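Local coordinates for okadaic acid binding protein 2-alpha (PDB 4WRI) that binds the polyether toxin okadaic acid and is implicated in its accumulation by the sponge Halichondria okadai, at residues R22-E27 with N70-G75; P100-S105 with F172-D177. All coordinates share one frame; numbering follows the deposited sequence.

Interaction 1: R22-E27 with N70-G75; sequences RPWDVE and NHCNLG
The benzo end of the W24 indole spans the gap between two helices and ends against the side chains of H71 and C72, whose backbone runs far off: the CA atoms of W24 and C72 are 11.2 Å apart. Neighbouring atoms of the six-membered ring divide the work. CH2 meets the imidazole, 4.1 Å from H71 NE2, which sits at the indole edge, near its plane. CZ3 lies 4.1 Å from C72 SG. The thiol is placed obliquely, 4.9 Å from the centroid of the six-membered ring and 41° off its normal, a Cys sulfur-aromatic contact. The CB of W24 points toward 70-75, and with CG anti to the carbonyl carbon (chi1 -56°) the indole extends across the gap. H71 takes the other course, CG anti to the backbone N (chi1 178°), and its side chain crosses that of W24 at about a right angle. The contact joins the C-terminal parts of helices 11-27 and 61-72 in a largely helical fold with two short antiparallel strand pairs, consistent with an EF-hand-like architecture, and lies beside the ligand pocket, since W24 also touches the bound okadaic acid. Aromatic rings crowd the indole further: H67, F39 and Y89 each meet it edge-to-face. No hydrogen bond links the two segments, and NE2 of H71 finds its polar partner in the hydroxyl of Y89 on helix 86-96, while H67 stacks on the imidazole. That bond and stack would limit rotation of the H71 ring. C72 also touches F39 and L84, and its backbone O accepts a bond from N92 ND2, tying the weakly bonded end of helix 61-72 to helix 86-96.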
ATOM      1  N   ARG A  22       3.731   7.819  -5.124  1.00 12.14           N
ATOM      2  CA  ARG A  22       4.711   8.855  -4.773  1.00 12.01           C
ATOM      3  C   ARG A  22       5.948   8.358  -4.002  1.00 12.61           C
ATOM      4  O   ARG A  22       7.060   8.692  -4.406  1.00 12.18           O
ATOM      5  CB  ARG A  22       4.036  10.062  -4.078  1.00 13.99           C
ATOM      6  CG  ARG A  22       5.007  11.223  -3.738  1.00 16.53           C
ATOM      7  CD  ARG A  22       5.575  11.909  -4.980  1.00 15.67           C
ATOM      8  NE  ARG A  22       4.583  12.075  -6.051  1.00 16.40           N
ATOM      9  CZ  ARG A  22       3.652  13.027  -6.108  1.00 17.12           C
ATOM     10  NH1 ARG A  22       3.566  13.947  -5.151  1.00 20.73           N
ATOM     11  NH2 ARG A  22       2.793  13.058  -7.129  1.00 19.72           N
ATOM     12  N   PRO A  23       5.762   7.552  -2.945  1.00 12.27           N
ATOM     13  CA  PRO A  23       6.967   7.110  -2.222  1.00 12.82           C
ATOM     14  C   PRO A  23       7.893   6.260  -3.102  1.00 13.89           C
ATOM     15  O   PRO A  23       9.125   6.329  -2.938  1.00 13.53           O
ATOM     16  CB  PRO A  23       6.406   6.296  -1.054  1.00 12.66           C
ATOM     17  CG  PRO A  23       4.987   6.780  -0.885  1.00 14.04           C
ATOM     18  CD  PRO A  23       4.514   7.140  -2.272  1.00 12.39           C
ATOM     19  N   TRP A  24       7.330   5.486  -4.031  1.00 11.15           N
ATOM     20  CA  TRP A  24       8.150   4.704  -4.944  1.00 11.13           C
ATOM     21  C   TRP A  24       8.905   5.625  -5.888  1.00 11.98           C
ATOM     22  O   TRP A  24      10.080   5.424  -6.162  1.00 12.72           O
ATOM     23  CB  TRP A  24       7.296   3.746  -5.760  1.00 11.33           C
ATOM     24  CG  TRP A  24       6.442   2.810  -4.950  1.00 10.11           C
ATOM     25  CD1 TRP A  24       6.652   2.377  -3.660  1.00 11.65           C
ATOM     26  CD2 TRP A  24       5.253   2.163  -5.401  1.00  9.86           C
ATOM     27  NE1 TRP A  24       5.653   1.504  -3.295  1.00 12.06           N
ATOM     28  CE2 TRP A  24       4.767   1.377  -4.335  1.00 11.34           C
ATOM     29  CE3 TRP A  24       4.525   2.205  -6.596  1.00 11.17           C
ATOM     30  CZ2 TRP A  24       3.601   0.609  -4.437  1.00 11.81           C
ATOM     31  CZ3 TRP A  24       3.368   1.427  -6.689  1.00 11.78           C
ATOM     32  CH2 TRP A  24       2.912   0.664  -5.620  1.00 11.93           C
ATOM     33  N   ASP A  25       8.219   6.641  -6.414  1.00 10.86           N
ATOM     34  CA  ASP A  25       8.868   7.644  -7.254  1.00 11.60           C
ATOM     35  C   ASP A  25      10.047   8.251  -6.480  1.00 12.53           C
ATOM     36  O   ASP A  25      11.155   8.357  -7.019  1.00 13.39           O
ATOM     37  CB  ASP A  25       7.830   8.703  -7.643  1.00 12.58           C
ATOM     38  CG  ASP A  25       8.279   9.628  -8.759  1.00 16.06           C
ATOM     39  OD1 ASP A  25       9.435   9.563  -9.233  1.00 16.32           O
ATOM     40  OD2 ASP A  25       7.421  10.441  -9.177  1.00 19.10           O
ATOM     41  N   VAL A  26       9.808   8.665  -5.241  1.00 13.00           N
ATOM     42  CA  VAL A  26      10.879   9.261  -4.441  1.00 15.25           C
ATOM     43  C   VAL A  26      12.053   8.287  -4.250  1.00 15.99           C
ATOM     44  O   VAL A  26      13.213   8.682  -4.438  1.00 15.96           O
ATOM     45  CB  VAL A  26      10.340   9.802  -3.095  1.00 14.27           C
ATOM     46  CG1 VAL A  26      11.483  10.269  -2.202  1.00 17.89           C
ATOM     47  CG2 VAL A  26       9.377  10.974  -3.355  1.00 18.60           C
ATOM     48  N   GLU A  27      11.754   7.027  -3.948  1.00 13.19           N
ATOM     49  CA  GLU A  27      12.797   5.989  -3.820  1.00 16.03           C
ATOM     50  C   GLU A  27      13.670   5.899  -5.067  1.00 17.64           C
ATOM     51  O   GLU A  27      14.887   5.699  -4.984  1.00 20.03           O
ATOM     52  CB  GLU A  27      12.193   4.603  -3.595  1.00 19.72           C
ATOM     53  CG  GLU A  27      11.721   4.283  -2.202  1.00 22.44           C
ATOM     54  CD  GLU A  27      11.159   2.874  -2.149  1.00 24.80           C
ATOM     55  OE1 GLU A  27      11.948   1.909  -2.240  1.00 20.39           O
ATOM     56  OE2 GLU A  27       9.924   2.720  -2.051  1.00 23.26           O
ATOM     57  N   ASN A  70       3.128  -8.227 -11.293  1.00 16.93           N
ATOM     58  CA  ASN A  70       1.701  -8.465 -11.081  1.00 15.36           C
ATOM     59  C   ASN A  70       0.871  -7.269 -10.633  1.00 20.52           C
ATOM     60  O   ASN A  70      -0.266  -7.094 -11.073  1.00 22.06           O
ATOM     61  CB  ASN A  70       1.492  -9.625 -10.093  1.00 17.36           C
ATOM     62  CG  ASN A  70       1.947 -10.954 -10.650  1.00 25.87           C
ATOM     63  OD1 ASN A  70       1.850 -11.209 -11.848  1.00 28.50           O
ATOM     64  ND2 ASN A  70       2.429 -11.823  -9.773  1.00 23.51           N
ATOM     65  N   HIS A  71       1.418  -6.451  -9.743  1.00 14.94           N
ATOM     66  CA  HIS A  71       0.674  -5.297  -9.236  1.00 15.79           C
ATOM     67  C   HIS A  71       0.849  -4.100 -10.148  1.00 18.89           C
ATOM     68  O   HIS A  71      -0.135  -3.471 -10.570  1.00 21.74           O
ATOM     69  CB  HIS A  71       1.121  -4.927  -7.813  1.00 14.73           C
ATOM     70  CG  HIS A  71       0.430  -3.719  -7.245  1.00 16.14           C
ATOM     71  ND1 HIS A  71      -0.681  -3.800  -6.432  1.00 15.12           N
ATOM     72  CD2 HIS A  71       0.699  -2.393  -7.379  1.00 14.56           C
ATOM     73  CE1 HIS A  71      -1.067  -2.580  -6.089  1.00 15.76           C
ATOM     74  NE2 HIS A  71      -0.252  -1.707  -6.664  1.00 13.59           N
ATOM     75  N   CYS A  72       2.098  -3.772 -10.448  1.00 13.33           N
ATOM     76  CA  CYS A  72       2.366  -2.579 -11.241  1.00 13.28           C
ATOM     77  C   CYS A  72       2.083  -2.719 -12.723  1.00 13.99           C
ATOM     78  O   CYS A  72       1.720  -1.737 -13.364  1.00 14.08           O
ATOM     79  CB  CYS A  72       3.809  -2.141 -11.063  1.00 10.59           C
ATOM     80  SG  CYS A  72       4.180  -1.566  -9.417  1.00 13.47           S
ATOM     81  N   ASN A  73       2.263  -3.916 -13.259  1.00 13.02           N
ATOM     82  CA  ASN A  73       2.241  -4.118 -14.707  1.00 13.14           C
ATOM     83  C   ASN A  73       1.263  -5.183 -15.153  1.00 14.96           C
ATOM     84  O   ASN A  73       1.428  -5.747 -16.240  1.00 15.46           O
ATOM     85  CB  ASN A  73       3.640  -4.437 -15.213  1.00 14.23           C
ATOM     86  CG  ASN A  73       4.542  -3.228 -15.176  1.00 16.88           C
ATOM     87  OD1 ASN A  73       5.494  -3.159 -14.390  1.00 20.31           O
ATOM     88  ND2 ASN A  73       4.226  -2.239 -15.996  1.00 15.22           N
ATOM     89  N   LEU A  74       0.249  -5.454 -14.331  1.00 17.07           N
ATOM     90  CA  LEU A  74      -0.924  -6.237 -14.722  1.00 18.79           C
ATOM     91  C   LEU A  74      -0.598  -7.666 -15.114  1.00 18.11           C
ATOM     92  O   LEU A  74      -1.340  -8.281 -15.895  1.00 20.38           O
ATOM     93  CB  LEU A  74      -1.700  -5.535 -15.849  1.00 17.14           C
ATOM     94  CG  LEU A  74      -2.164  -4.114 -15.499  1.00 20.57           C
ATOM     95  CD1 LEU A  74      -2.878  -3.403 -16.662  1.00 24.23           C
ATOM     96  CD2 LEU A  74      -3.046  -4.170 -14.249  1.00 30.11           C
ATOM     97  N   GLY A  75       0.508  -8.184 -14.595  1.00 20.37           N
ATOM     98  CA  GLY A  75       0.915  -9.555 -14.839  1.00 21.65           C
ATOM     99  C   GLY A  75       1.768  -9.714 -16.080  1.00 19.47           C
ATOM    100  O   GLY A  75       2.171 -10.825 -16.428  1.00 27.93           O
TER

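Interaction 2: P100-S105 with F172-D177; sequences PDFEAS and FFTDQD
The first turn of helix 102-105, entered through D101 at its N-cap position, faces the last residues of helix 169-174, after which D175 leaves helical geometry. F102 carries the contact from one side, F173 and T174 from the other. The F102 ring reaches across with CG anti to its backbone N (chi1 177°), and its far end meets the base of F173: CZ is 3.8 Å from F173 CB, which lies at the ring edge in the plane of F102. The same CZ is 3.9 Å from F173 CG, where the second ring begins. The two rings form an offset edge-to-face pair, the edge of F102 toward the face of F173, with centroids 6.0 Å apart and planes at 64°. CE2 of F102 has a second apolar neighbour, T174 CG2 at 4.1 Å, and these two side chains run past each other in opposite directions. The T174 hydroxyl turns instead to its own helix, bonding to the carbonyl O of L170. Each backbone is also braced locally. S105 OG donates to F102 O over 2.7 Å, and Q176 NE2 reaches back to T174 O at 3.0 Å; that N-H points almost straight at the oxygen (170°), though the nitrogen stands well above the carbonyl plane. F172 lays CD2 over one face of the F173 ring, 3.8 Å above its plane and offset toward the rim. Outside the segments F102 packs on L96 and I97, while F173 touches M17 and Y89, and its carbonyl O accepts a bond from W13 NE1. F173 also touches the toxin, so this apolar cluster at the junction of short helices is part of the wall of the okadaic acid pocket, with F102 behind it as second-shell packing.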
ATOM      1  N   PRO A 100     -11.106  -9.949 -10.462  1.00 35.39           N
ATOM      2  CA  PRO A 100     -11.831 -10.758  -9.475  1.00 32.39           C
ATOM      3  C   PRO A 100     -10.980 -11.139  -8.266  1.00 26.72           C
ATOM      4  O   PRO A 100     -11.518 -11.352  -7.183  1.00 31.91           O
ATOM      5  CB  PRO A 100     -12.208 -12.012 -10.270  1.00 29.38           C
ATOM      6  CG  PRO A 100     -12.339 -11.522 -11.673  1.00 41.27           C
ATOM      7  CD  PRO A 100     -11.274 -10.471 -11.833  1.00 37.78           C
ATOM      8  N   ASP A 101      -9.670 -11.224  -8.455  1.00 21.41           N
ATOM      9  CA  ASP A 101      -8.778 -11.649  -7.380  1.00 28.16           C
ATOM     10  C   ASP A 101      -8.058 -10.498  -6.682  1.00 22.15           C
ATOM     11  O   ASP A 101      -7.138 -10.732  -5.902  1.00 21.52           O
ATOM     12  CB  ASP A 101      -7.743 -12.636  -7.919  1.00 36.31           C
ATOM     13  CG  ASP A 101      -7.015 -12.104  -9.140  1.00 53.06           C
ATOM     14  OD1 ASP A 101      -6.104 -11.262  -8.972  1.00 63.45           O
ATOM     15  OD2 ASP A 101      -7.354 -12.524 -10.268  1.00 59.78           O
ATOM     16  N   PHE A 102      -8.464  -9.263  -6.953  1.00 22.97           N
ATOM     17  CA  PHE A 102      -7.764  -8.127  -6.350  1.00 20.11           C
ATOM     18  C   PHE A 102      -7.796  -8.145  -4.821  1.00 17.96           C
ATOM     19  O   PHE A 102      -6.759  -7.959  -4.173  1.00 15.83           O
ATOM     20  CB  PHE A 102      -8.307  -6.791  -6.853  1.00 18.92           C
ATOM     21  CG  PHE A 102      -7.662  -5.607  -6.187  1.00 17.39           C
ATOM     22  CD1 PHE A 102      -6.323  -5.324  -6.415  1.00 16.44           C
ATOM     23  CD2 PHE A 102      -8.384  -4.794  -5.322  1.00 18.16           C
ATOM     24  CE1 PHE A 102      -5.712  -4.237  -5.798  1.00 17.39           C
ATOM     25  CE2 PHE A 102      -7.778  -3.707  -4.708  1.00 18.25           C
ATOM     26  CZ  PHE A 102      -6.444  -3.430  -4.951  1.00 16.45           C
ATOM     27  N   GLU A 103      -8.976  -8.335  -4.243  1.00 17.55           N
ATOM     28  CA  GLU A 103      -9.106  -8.315  -2.790  1.00 17.22           C
ATOM     29  C   GLU A 103      -8.173  -9.358  -2.179  1.00 18.86           C
ATOM     30  O   GLU A 103      -7.473  -9.091  -1.204  1.00 17.90           O
ATOM     31  CB  GLU A 103     -10.557  -8.555  -2.369  1.00 24.34           C
ATOM     32  CG  GLU A 103     -10.800  -8.391  -0.880  1.00 20.49           C
ATOM     33  CD  GLU A 103     -12.253  -8.602  -0.495  1.00 26.75           C
ATOM     34  OE1 GLU A 103     -13.115  -8.674  -1.399  1.00 28.36           O
ATOM     35  OE2 GLU A 103     -12.527  -8.681   0.720  1.00 33.31           O
ATOM     36  N   ALA A 104      -8.137 -10.544  -2.772  1.00 18.62           N
ATOM     37  CA  ALA A 104      -7.276 -11.615  -2.287  1.00 19.98           C
ATOM     38  C   ALA A 104      -5.803 -11.262  -2.416  1.00 19.85           C
ATOM     39  O   ALA A 104      -5.016 -11.644  -1.558  1.00 21.38           O
ATOM     40  CB  ALA A 104      -7.576 -12.920  -3.022  1.00 21.46           C
ATOM     41  N   SER A 105      -5.429 -10.530  -3.467  1.00 20.08           N
ATOM     42  CA  SER A 105      -4.027 -10.148  -3.658  1.00 18.76           C
ATOM     43  C   SER A 105      -3.585  -9.174  -2.560  1.00 17.68           C
ATOM     44  O   SER A 105      -2.479  -9.285  -2.029  1.00 19.60           O
ATOM     45  CB  SER A 105      -3.765  -9.557  -5.066  1.00 20.93           C
ATOM     46  OG  SER A 105      -4.310  -8.245  -5.232  1.00 24.93           O
ATOM     47  N   PHE A 172      -9.609   2.145   0.842  1.00 11.25           N
ATOM     48  CA  PHE A 172      -8.657   3.059   0.226  1.00 11.40           C
ATOM     49  C   PHE A 172      -8.446   2.728  -1.256  1.00 12.30           C
ATOM     50  O   PHE A 172      -8.440   3.627  -2.104  1.00 10.95           O
ATOM     51  CB  PHE A 172      -7.327   3.033   0.990  1.00 11.23           C
ATOM     52  CG  PHE A 172      -6.276   3.857   0.336  1.00 10.56           C
ATOM     53  CD1 PHE A 172      -6.151   5.196   0.626  1.00 11.25           C
ATOM     54  CD2 PHE A 172      -5.428   3.294  -0.616  1.00  9.68           C
ATOM     55  CE1 PHE A 172      -5.194   5.977  -0.018  1.00 10.49           C
ATOM     56  CE2 PHE A 172      -4.496   4.066  -1.253  1.00 10.18           C
ATOM     57  CZ  PHE A 172      -4.367   5.408  -0.963  1.00 10.22           C
ATOM     58  N   PHE A 173      -8.257   1.451  -1.572  1.00 11.15           N
ATOM     59  CA  PHE A 173      -7.929   1.067  -2.945  1.00 10.83           C
ATOM     60  C   PHE A 173      -9.119   1.059  -3.890  1.00 13.51           C
ATOM     61  O   PHE A 173      -8.928   1.061  -5.095  1.00 12.95           O
ATOM     62  CB  PHE A 173      -7.195  -0.285  -3.005  1.00 11.61           C
ATOM     63  CG  PHE A 173      -5.699  -0.156  -2.881  1.00 11.43           C
ATOM     64  CD1 PHE A 173      -4.925   0.176  -3.989  1.00 12.35           C
ATOM     65  CD2 PHE A 173      -5.076  -0.358  -1.661  1.00 11.98           C
ATOM     66  CE1 PHE A 173      -3.538   0.305  -3.877  1.00 14.89           C
ATOM     67  CE2 PHE A 173      -3.689  -0.215  -1.540  1.00 13.40           C
ATOM     68  CZ  PHE A 173      -2.932   0.123  -2.649  1.00 12.88           C
ATOM     69  N   THR A 174     -10.343   1.096  -3.369  1.00 12.30           N
ATOM     70  CA  THR A 174     -11.517   0.934  -4.233  1.00 12.91           C
ATOM     71  C   THR A 174     -12.573   2.032  -4.154  1.00 13.40           C
ATOM     72  O   THR A 174     -13.249   2.280  -5.153  1.00 13.20           O
ATOM     73  CB  THR A 174     -12.221  -0.406  -4.006  1.00 12.87           C
ATOM     74  OG1 THR A 174     -12.751  -0.452  -2.676  1.00 15.54           O
ATOM     75  CG2 THR A 174     -11.259  -1.588  -4.231  1.00 16.26           C
ATOM     76  N   ASP A 175     -12.749   2.680  -3.007  1.00 14.00           N
ATOM     77  CA  ASP A 175     -13.817   3.672  -2.893  1.00 13.82           C
ATOM     78  C   ASP A 175     -13.616   4.856  -3.845  1.00 13.59           C
ATOM     79  O   ASP A 175     -12.498   5.305  -4.065  1.00 13.32           O
ATOM     80  CB  ASP A 175     -13.958   4.152  -1.437  1.00 14.48           C
ATOM     81  CG  ASP A 175     -15.081   5.151  -1.280  1.00 13.15           C
ATOM     82  OD1 ASP A 175     -16.238   4.680  -1.162  1.00 19.88           O
ATOM     83  OD2 ASP A 175     -14.822   6.361  -1.325  1.00 13.52           O
ATOM     84  N   GLN A 176     -14.714   5.360  -4.404  1.00 13.30           N
ATOM     85  CA  GLN A 176     -14.627   6.428  -5.391  1.00 13.91           C
ATOM     86  C   GLN A 176     -14.954   7.805  -4.858  1.00 13.93           C
ATOM     87  O   GLN A 176     -14.310   8.775  -5.222  1.00 15.10           O
ATOM     88  CB  GLN A 176     -15.561   6.131  -6.566  1.00 15.94           C
ATOM     89  CG  GLN A 176     -15.182   4.888  -7.330  1.00 15.98           C
ATOM     90  CD  GLN A 176     -13.788   4.999  -7.925  1.00 16.88           C
ATOM     91  OE1 GLN A 176     -13.540   5.803  -8.816  1.00 17.07           O
ATOM     92  NE2 GLN A 176     -12.866   4.210  -7.413  1.00 14.53           N
ATOM     93  N   ASP A 177     -15.948   7.894  -3.975  1.00 14.47           N
ATOM     94  CA  ASP A 177     -16.550   9.212  -3.718  1.00 15.37           C
ATOM     95  C   ASP A 177     -16.615   9.685  -2.283  1.00 18.29           C
ATOM     96  O   ASP A 177     -16.965  10.837  -2.036  1.00 18.23           O
ATOM     97  CB  ASP A 177     -17.948   9.290  -4.344  1.00 17.29           C
ATOM     98  CG  ASP A 177     -17.933   9.010  -5.840  1.00 19.06           C
ATOM     99  OD1 ASP A 177     -17.163   9.672  -6.563  1.00 23.08           O
ATOM    100  OD2 ASP A 177     -18.658   8.093  -6.256  1.00 30.63           O
TER

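Both contacts are buried, and neither is bridged by a hydrogen bond; their centres lie 16 Å apart, yet their nearest atoms come within about 4 Å without touching. Interaction 1 joins helices 11-27 and 61-72, interaction 2 helices 102-105 and 169-174. Their segments lie on different helices, but helix 11-27, through W24 and through M17 on F173, and helix 86-96, through Y89 on W24 and F173, reach both. W24 and F173 each touch okadaic acid. Their chemistry differs. An indole against an imidazole, at its edge, and a thiol, obliquely, brings polar-capable groups into interaction 1, whereas two phenylalanines and a threonine methyl make interaction 2 purely apolar, with T174 partly exposed at its border.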